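Long-range contacts in single-stranded DNA-binding protein (Thermotoga maritima, PDB 1Z9F), which probably binds single-stranded DNA through an OB fold, as related proteins of its family do: residues A[24-29]-A[42-47]; A[85-90]-A[114-119]. One frame throughout, in Å; residues are numbered along the deposited sequence.

From the N terminus, strand 16-33 turns back into strand 39-48, and interaction 1 (24-29 with 42-47) joins the two within this hairpin, closing a loop of 12 residues. The chain then runs through strand 62-70 and helix 71-80 before strand 86-96 starts. Interaction 2 (85-90 with 114-119) closes the second hairpin, with 23 residues between its segments. The contacts follow one another in series, neither nesting nor crossing. Strands 16-33 and 86-96 are nevertheless neighbours in the sheet, and the two contacts touch there: Leu25 N probably donates a hydrogen bond to Arg85 O, and Leu25 and Ile45 of interaction 1 pack on Val87 of interaction 2.

Interaction 1: residues A[24-29]-A[42-47]; sequences RLVRDP and TFTIAV
Ala46 and Val26 meet methyl to methyl, with Val26 CG1 only 3.3 Å from Ala46 CB, tighter than usual van der Waals contact. Ala46 is also gripped through its backbone, as its N and O make the pair of hydrogen bonds with Arg24 that defines the antiparallel bridge: Ala46 N lies 2.8 Å from Arg24 O, and Arg24 N donates to Ala46 O in return. One bridge further on, Leu25 faces Ile45 as a non-hydrogen-bonded pair, where Ile45 CA makes a CA-H...O contact with Arg24 O. Beyond this, Val26 N reaches Thr44 O over 3.3 Å in a long but nearly straight bond (170° at the hydrogen). The Val26 and Thr44 side chains cross at about a right angle, with CG2 of Val26 against the threonine OG1. These are paired strands of the first hairpin of the OB-fold barrel, the fold of the single-strand-binding family. On the sheet face that carries Leu25 and Ile45, Phe43 supplies the aromatic part of the packing. Its CG sits between the backbone N and the carbonyl carbon (chi1 56°), which starts the ring off beside Leu25, and CD2 comes within 3.5 Å of Leu25 CG. Ile45 CG2 lies at the ring edge, in plane. Leu81 and Ile67 add further apolar contacts to Phe43. Past the paired stretch, Pro29 comes back to the other strand: its CA makes a bent CA-H...O contact with Thr42 O (3.2 Å), while its CB lies 4.2 Å from Phe43 CB.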
loop_
_atom_site.group_PDB
_atom_site.type_symbol
_atom_site.label_atom_id
_atom_site.label_comp_id
_atom_site.label_asym_id
_atom_site.label_seq_id
_atom_site.Cartn_x
_atom_site.Cartn_y
_atom_site.Cartn_z
ATOM N N ARG A 24 4.918 0.283 14.547
ATOM C CA ARG A 24 6.090 -0.117 15.329
ATOM C C ARG A 24 6.961 -1.003 14.441
ATOM O O ARG A 24 6.444 -1.675 13.551
ATOM C CB ARG A 24 5.725 -0.913 16.603
ATOM C CG ARG A 24 4.370 -0.654 17.294
ATOM C CD ARG A 24 4.159 0.753 17.879
ATOM N NE ARG A 24 5.281 1.258 18.677
ATOM C CZ ARG A 24 5.167 2.042 19.753
ATOM N NH1 ARG A 24 6.263 2.442 20.387
ATOM N NH2 ARG A 24 3.981 2.440 20.206
ATOM N N LEU A 25 8.274 -1.000 14.679
ATOM C CA LEU A 25 9.170 -1.999 14.083
ATOM C C LEU A 25 9.015 -3.252 14.922
ATOM O O LEU A 25 9.221 -3.200 16.133
ATOM C CB LEU A 25 10.638 -1.569 14.118
ATOM C CG LEU A 25 11.234 -0.938 12.864
ATOM C CD1 LEU A 25 10.889 0.543 12.803
ATOM C CD2 LEU A 25 12.759 -1.148 12.825
ATOM N N VAL A 26 8.648 -4.368 14.297
ATOM C CA VAL A 26 8.418 -5.618 15.040
ATOM C C VAL A 26 9.656 -6.489 15.093
ATOM O O VAL A 26 9.702 -7.439 15.860
ATOM C CB VAL A 26 7.231 -6.440 14.492
ATOM C CG1 VAL A 26 5.927 -5.819 14.945
ATOM C CG2 VAL A 26 7.289 -6.563 12.969
ATOM N N ARG A 27 10.644 -6.177 14.260
ATOM C CA ARG A 27 12.011 -6.634 14.485
ATOM C C ARG A 27 13.036 -5.675 13.883
ATOM O O ARG A 27 12.703 -4.790 13.081
ATOM C CB ARG A 27 12.242 -8.079 14.002
ATOM C CG ARG A 27 11.467 -8.527 12.763
ATOM C CD ARG A 27 11.469 -10.060 12.667
ATOM N NE ARG A 27 10.260 -10.588 12.034
ATOM C CZ ARG A 27 9.916 -11.878 12.009
ATOM N NH1 ARG A 27 10.673 -12.817 12.587
ATOM N NH2 ARG A 27 8.788 -12.236 11.401
ATOM N N ASP A 28 14.285 -5.881 14.299
ATOM C CA ASP A 28 15.399 -5.010 13.959
ATOM C C ASP A 28 15.667 -5.014 12.460
ATOM O O ASP A 28 15.416 -6.011 11.779
ATOM C CB ASP A 28 16.660 -5.434 14.727
ATOM C CG ASP A 28 16.485 -5.334 16.236
ATOM O OD1 ASP A 28 15.789 -4.397 16.692
ATOM O OD2 ASP A 28 17.030 -6.189 16.964
ATOM N N PRO A 29 16.144 -3.877 11.934
ATOM C CA PRO A 29 16.399 -3.772 10.507
ATOM C C PRO A 29 17.555 -4.654 10.027
ATOM O O PRO A 29 18.490 -4.934 10.784
ATOM C CB PRO A 29 16.715 -2.291 10.316
ATOM C CG PRO A 29 17.128 -1.802 11.636
ATOM C CD PRO A 29 16.434 -2.621 12.648
ATOM N N THR A 42 16.054 -3.262 5.290
ATOM C CA THR A 42 14.686 -3.644 5.281
ATOM C C THR A 42 14.257 -3.829 6.719
ATOM O O THR A 42 15.081 -4.084 7.602
ATOM C CB THR A 42 14.435 -4.933 4.472
ATOM O OG1 THR A 42 15.098 -6.052 5.088
ATOM C CG2 THR A 42 14.914 -4.758 3.038
ATOM N N PHE A 43 12.959 -3.635 6.933
ATOM C CA PHE A 43 12.312 -3.909 8.200
ATOM C C PHE A 43 10.813 -3.934 7.961
ATOM O O PHE A 43 10.326 -3.407 6.977
ATOM C CB PHE A 43 12.685 -2.878 9.271
ATOM C CG PHE A 43 12.410 -1.462 8.889
ATOM C CD1 PHE A 43 13.323 -0.745 8.132
ATOM C CD2 PHE A 43 11.264 -0.821 9.331
ATOM C CE1 PHE A 43 13.090 0.589 7.796
ATOM C CE2 PHE A 43 11.009 0.520 8.998
ATOM C CZ PHE A 43 11.929 1.224 8.227
ATOM N N THR A 44 10.101 -4.602 8.849
ATOM C CA THR A 44 8.679 -4.762 8.726
ATOM C C THR A 44 8.095 -4.077 9.931
ATOM O O THR A 44 8.624 -4.190 11.045
ATOM C CB THR A 44 8.230 -6.253 8.659
ATOM O OG1 THR A 44 7.940 -6.747 9.974
ATOM C CG2 THR A 44 9.306 -7.146 7.975
ATOM N N ILE A 45 7.022 -3.327 9.685
ATOM C CA ILE A 45 6.332 -2.609 10.738
ATOM C C ILE A 45 4.967 -3.240 10.997
ATOM O O ILE A 45 4.376 -3.874 10.111
ATOM C CB ILE A 45 6.214 -1.097 10.426
ATOM C CG1 ILE A 45 5.581 -0.859 9.049
ATOM C CG2 ILE A 45 7.604 -0.443 10.517
ATOM C CD1 ILE A 45 5.277 0.589 8.767
ATOM N N ALA A 46 4.492 -3.096 12.230
ATOM C CA ALA A 46 3.166 -3.551 12.596
ATOM C C ALA A 46 2.305 -2.319 12.598
ATOM O O ALA A 46 2.564 -1.402 13.375
ATOM C CB ALA A 46 3.170 -4.195 13.968
ATOM N N VAL A 47 1.307 -2.290 11.714
ATOM C CA VAL A 47 0.365 -1.174 11.614
ATOM C C VAL A 47 -1.017 -1.691 11.966
ATOM O O VAL A 47 -1.774 -2.142 11.094
ATOM C CB VAL A 47 0.334 -0.584 10.176
ATOM C CG1 VAL A 47 -0.724 0.545 10.053
ATOM C CG2 VAL A 47 1.738 -0.097 9.747
#

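Interaction 2: residues A[85-90]-A[114-119]; sequences RLVLVE and NVVRFM
Arg85 CG is anti to the backbone N (chi1 -176°), which places it beside the ring of Phe118, and bends at chi2 and chi3 carry CD and NE along that ring, whose own CG is anti to the carbonyl carbon (chi1 -65°). The aliphatic part of Arg85 makes the closest approach, CG lying 3.4 Å from Phe118 CD1. Its CZ stands over the face, offset toward the rim and 4.5 Å from the ring centroid, a cation-pi pair with guanidinium and ring planes 36° apart. Between these strands of the second OB-fold hairpin, Leu88 N bonds to Arg117 O (2.8 Å) with Arg117 N returning to Leu88 O, and Glu90 N to Val115 O; Met119 N to Leu86 O extends the ladder just beyond the strand end. Val89 and Val116 lie side by side on the same face, CG2 to CG2 4.1 Å. At the far end comes a classic beta bulge: Asn114 and Val115 both face Glu90, and Glu90 O accepts from Asn114 N at 2.6 Å and Val115 N at 3.1 Å. The Asn114 amide, square to the Glu90 carboxylate, adds a weak bond from ND2 to OE2 at 3.5 Å, while Lys18 NZ forms a salt bridge with that same oxygen. This salt bridge would be expected to favour the ionised form of Glu90, with nearby Arg117, not in contact, acting in the same sense and the amide adding little.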
loop_
_atom_site.group_PDB
_atom_site.type_symbol
_atom_site.label_atom_id
_atom_site.label_comp_id
_atom_site.label_asym_id
_atom_site.label_seq_id
_atom_site.Cartn_x
_atom_site.Cartn_y
_atom_site.Cartn_z
ATOM N N ARG A 85 10.242 0.434 18.319
ATOM C CA ARG A 85 10.243 1.844 17.930
ATOM C C ARG A 85 9.128 2.173 16.913
ATOM O O ARG A 85 8.916 1.419 15.966
ATOM C CB ARG A 85 11.631 2.174 17.353
ATOM C CG ARG A 85 11.860 3.615 16.968
ATOM C CD ARG A 85 12.229 4.475 18.147
ATOM N NE ARG A 85 13.626 4.309 18.532
ATOM C CZ ARG A 85 14.302 5.167 19.295
ATOM N NH1 ARG A 85 13.718 6.266 19.768
ATOM N NH2 ARG A 85 15.579 4.927 19.589
ATOM N N LEU A 86 8.433 3.295 17.128
ATOM C CA LEU A 86 7.296 3.727 16.291
ATOM C C LEU A 86 7.746 4.693 15.209
ATOM O O LEU A 86 8.247 5.777 15.510
ATOM C CB LEU A 86 6.237 4.427 17.152
ATOM C CG LEU A 86 4.978 4.988 16.468
ATOM C CD1 LEU A 86 4.070 3.882 15.983
ATOM C CD2 LEU A 86 4.215 5.894 17.415
ATOM N N VAL A 87 7.544 4.319 13.950
ATOM C CA VAL A 87 7.994 5.155 12.836
ATOM C C VAL A 87 6.872 5.550 11.862
ATOM O O VAL A 87 5.867 4.848 11.708
ATOM C CB VAL A 87 9.162 4.501 12.064
ATOM C CG1 VAL A 87 10.390 4.396 12.965
ATOM C CG2 VAL A 87 8.787 3.125 11.508
ATOM N N LEU A 88 7.048 6.713 11.245
ATOM C CA LEU A 88 6.274 7.097 10.094
ATOM C C LEU A 88 7.047 6.600 8.908
ATOM O O LEU A 88 8.263 6.750 8.856
ATOM C CB LEU A 88 6.124 8.616 9.999
ATOM C CG LEU A 88 5.252 9.028 8.806
ATOM C CD1 LEU A 88 4.303 10.085 9.240
ATOM C CD2 LEU A 88 6.035 9.458 7.548
ATOM N N VAL A 89 6.357 5.988 7.961
ATOM C CA VAL A 89 6.966 5.627 6.704
ATOM C C VAL A 89 6.172 6.218 5.554
ATOM O O VAL A 89 4.978 6.012 5.438
ATOM C CB VAL A 89 7.096 4.095 6.559
ATOM C CG1 VAL A 89 7.442 3.706 5.131
ATOM C CG2 VAL A 89 8.163 3.565 7.536
ATOM N N GLU A 90 6.869 6.942 4.700
ATOM C CA GLU A 90 6.304 7.444 3.486
ATOM C C GLU A 90 7.013 6.812 2.300
ATOM O O GLU A 90 8.231 6.783 2.230
ATOM C CB GLU A 90 6.483 8.944 3.424
ATOM C CG GLU A 90 5.636 9.525 2.375
ATOM C CD GLU A 90 5.954 10.894 2.119
ATOM O OE1 GLU A 90 6.284 11.591 3.088
ATOM O OE2 GLU A 90 5.863 11.310 0.955
ATOM N N ASN A 114 10.523 6.613 0.945
ATOM C CA ASN A 114 11.317 7.796 0.683
ATOM C C ASN A 114 11.572 8.556 1.974
ATOM O O ASN A 114 12.451 9.355 2.020
ATOM C CB ASN A 114 10.697 8.661 -0.426
ATOM C CG ASN A 114 9.288 9.116 -0.131
ATOM O OD1 ASN A 114 8.306 8.403 -0.417
ATOM N ND2 ASN A 114 9.154 10.356 0.367
ATOM N N VAL A 115 10.804 8.288 3.027
ATOM C CA VAL A 115 10.933 8.988 4.309
ATOM C C VAL A 115 10.707 7.997 5.450
ATOM O O VAL A 115 9.803 7.183 5.382
ATOM C CB VAL A 115 9.894 10.140 4.401
ATOM C CG1 VAL A 115 9.735 10.664 5.835
ATOM C CG2 VAL A 115 10.279 11.271 3.491
ATOM N N VAL A 116 11.556 8.043 6.471
ATOM C CA VAL A 116 11.293 7.357 7.740
ATOM C C VAL A 116 11.653 8.269 8.913
ATOM O O VAL A 116 12.829 8.602 9.110
ATOM C CB VAL A 116 12.083 6.043 7.902
ATOM C CG1 VAL A 116 11.712 5.367 9.231
ATOM C CG2 VAL A 116 11.833 5.103 6.735
ATOM N N ARG A 117 10.635 8.676 9.668
ATOM C CA ARG A 117 10.814 9.416 10.912
ATOM C C ARG A 117 10.399 8.614 12.135
ATOM O O ARG A 117 9.361 7.935 12.133
ATOM C CB ARG A 117 9.971 10.679 10.925
ATOM C CG ARG A 117 10.107 11.508 9.708
ATOM C CD ARG A 117 9.893 12.959 10.006
ATOM N NE ARG A 117 10.342 13.692 8.840
ATOM C CZ ARG A 117 9.628 13.877 7.740
ATOM N NH1 ARG A 117 8.390 13.440 7.674
ATOM N NH2 ARG A 117 10.141 14.527 6.703
ATOM N N PHE A 118 11.198 8.730 13.194
ATOM C CA PHE A 118 10.753 8.333 14.519
ATOM C C PHE A 118 9.537 9.163 14.878
ATOM O O PHE A 118 9.481 10.352 14.564
ATOM C CB PHE A 118 11.832 8.580 15.568
ATOM C CG PHE A 118 13.055 7.755 15.378
ATOM C CD1 PHE A 118 12.968 6.373 15.313
ATOM C CD2 PHE A 118 14.300 8.355 15.270
ATOM C CE1 PHE A 118 14.099 5.608 15.143
ATOM C CE2 PHE A 118 15.439 7.591 15.100
ATOM C CZ PHE A 118 15.336 6.217 15.034
ATOM N N MET A 119 8.566 8.523 15.521
ATOM C CA MET A 119 7.429 9.223 16.106
ATOM C C MET A 119 7.597 9.378 17.625
ATOM O O MET A 119 7.337 10.450 18.170
ATOM C CB MET A 119 6.126 8.494 15.768
ATOM C CG MET A 119 5.630 8.727 14.337
ATOM S SD MET A 119 5.495 10.474 13.863
ATOM C CE MET A 119 4.778 11.230 15.319
#